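Uncharacterized protein (Nitrosomonas europaea, PDB 6M0Q) is of unknown function but, as a small disulfide-bonded protein, packs against a different protein in a six-chain assembly. Local coordinates at residues B[65-69]-B[70-74]. Sequence-based numbering, arbitrary orientation.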
loop_
_atom_site.group_PDB
_atom_site.type_symbol
_atom_site.label_atom_id
_atom_site.label_comp_id
_atom_site.label_asym_id
_atom_site.label_seq_id
_atom_site.Cartn_x
_atom_site.Cartn_y
_atom_site.Cartn_z
ATOM N N VAL B 65 -36.746 4.066 -0.491
ATOM C CA VAL B 65 -37.929 3.602 0.210
ATOM C C VAL B 65 -38.177 4.470 1.431
ATOM O O VAL B 65 -37.243 4.902 2.122
ATOM C CB VAL B 65 -37.753 2.122 0.595
ATOM C CG1 VAL B 65 -38.851 1.658 1.577
ATOM C CG2 VAL B 65 -37.757 1.283 -0.654
ATOM N N ARG B 66 -39.443 4.749 1.686
ATOM C CA ARG B 66 -39.853 5.446 2.885
ATOM C C ARG B 66 -40.352 4.419 3.891
ATOM O O ARG B 66 -41.015 3.438 3.533
ATOM C CB ARG B 66 -40.932 6.492 2.570
ATOM C CG ARG B 66 -40.381 7.925 2.320
ATOM C CD ARG B 66 -39.413 8.013 1.106
ATOM N NE ARG B 66 -39.000 9.395 0.826
ATOM C CZ ARG B 66 -38.193 9.770 -0.165
ATOM N NH1 ARG B 66 -37.887 11.060 -0.331
ATOM N NH2 ARG B 66 -37.684 8.861 -0.990
ATOM N N VAL B 67 -40.005 4.635 5.149
ATOM C CA VAL B 67 -40.310 3.703 6.221
ATOM C C VAL B 67 -41.140 4.444 7.254
ATOM O O VAL B 67 -40.804 5.576 7.619
ATOM C CB VAL B 67 -39.016 3.144 6.837
ATOM C CG1 VAL B 67 -39.300 2.395 8.118
ATOM C CG2 VAL B 67 -38.319 2.248 5.809
ATOM N N LYS B 68 -42.223 3.817 7.717
ATOM C CA LYS B 68 -43.012 4.393 8.796
ATOM C C LYS B 68 -42.430 3.930 10.126
ATOM O O LYS B 68 -42.281 2.723 10.359
ATOM C CB LYS B 68 -44.489 4.004 8.698
ATOM C CG LYS B 68 -45.345 4.695 9.779
ATOM C CD LYS B 68 -46.849 4.432 9.632
ATOM C CE LYS B 68 -47.249 3.106 10.295
ATOM N NZ LYS B 68 -48.731 2.914 10.355
ATOM N N CYS B 69 -42.119 4.893 10.998
ATOM C CA CYS B 69 -41.394 4.576 12.222
ATOM C C CYS B 69 -42.164 3.619 13.115
ATOM O O CYS B 69 -41.550 2.801 13.807
ATOM C CB CYS B 69 -41.051 5.854 12.973
ATOM S SG CYS B 69 -39.714 6.722 12.132
ATOM N N GLY B 70 -43.497 3.701 13.115
ATOM C CA GLY B 70 -44.289 2.751 13.878
ATOM C C GLY B 70 -44.019 1.313 13.477
ATOM O O GLY B 70 -43.912 0.434 14.334
ATOM N N ASP B 71 -43.866 1.057 12.173
ATOM C CA ASP B 71 -43.661 -0.315 11.716
ATOM C C ASP B 71 -42.298 -0.851 12.141
ATOM O O ASP B 71 -42.194 -1.979 12.640
ATOM C CB ASP B 71 -43.808 -0.405 10.201
ATOM C CG ASP B 71 -45.157 0.089 9.713
ATOM O OD1 ASP B 71 -45.192 0.715 8.632
ATOM O OD2 ASP B 71 -46.175 -0.127 10.410
ATOM N N ILE B 72 -41.235 -0.071 11.933
ATOM C CA ILE B 72 -39.915 -0.574 12.297
ATOM C C ILE B 72 -39.818 -0.763 13.809
ATOM O O ILE B 72 -39.248 -1.750 14.288
ATOM C CB ILE B 72 -38.793 0.332 11.741
ATOM C CG1 ILE B 72 -37.424 -0.266 12.073
ATOM C CG2 ILE B 72 -38.877 1.743 12.287
ATOM C CD1 ILE B 72 -37.267 -1.671 11.574
ATOM N N VAL B 73 -40.405 0.145 14.586
ATOM C CA VAL B 73 -40.353 -0.003 16.037
ATOM C C VAL B 73 -41.065 -1.284 16.468
ATOM O O VAL B 73 -40.545 -2.055 17.286
ATOM C CB VAL B 73 -40.933 1.249 16.723
ATOM C CG1 VAL B 73 -41.235 0.963 18.200
ATOM C CG2 VAL B 73 -39.956 2.424 16.568
ATOM N N ALA B 74 -42.246 -1.551 15.893
ATOM C CA ALA B 74 -42.939 -2.813 16.157
ATOM C C ALA B 74 -42.072 -4.011 15.784
ATOM O O ALA B 74 -41.991 -4.992 16.532
ATOM C CB ALA B 74 -44.256 -2.865 15.385
HETATM O O HOH W 1 -42.871 1.280 6.790
#
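The backbone O of Lys-68 receives two weak hydrogen bonds from the first turn of helix 69-83: a bent one from Asp-71 N at 2.9 Å, and one from Ile-72 N, straighter but stretched to 3.4 Å. The next bond of the same i to i+4 pattern as the latter, Val-73 N to Cys-69 O, is sound at 3.0 Å. CG2 of both Ile-72 and Val-73 also packs on that oxygen. Asp-71 turns its carboxylate back over the strand end, CG anti to its own carbonyl carbon (chi1 -57°). There OD1 accepts a hydrogen bond from a water at 3.0 Å, and the same water accepts one from Lys-68 N at 2.8 Å, a one-water bridge from the carboxylate to the N-cap backbone. The Lys-68 chain bends at chi3 (84°) across this carboxylate, bringing CE to 3.4 Å from OD2; the salt bridge from NZ to OD2 is long. Negative charge at this helix start would probably also suit the helix dipole. Val-67 CG1 meets Ile-72 CB at 4.2 Å, a light apolar contact, and both side chains also touch helix 35-43. The Cys-69 side chain starts away from 70-74, and its SG forms a disulfide with Cys-44, tying the junction to the chain just after that helix. Lys-68 is thus the N-cap of a tight strand-to-helix junction, where strand 63-68, central in the three-stranded antiparallel sheet, passes directly into helix 69-83 at 67° between the short segment axes.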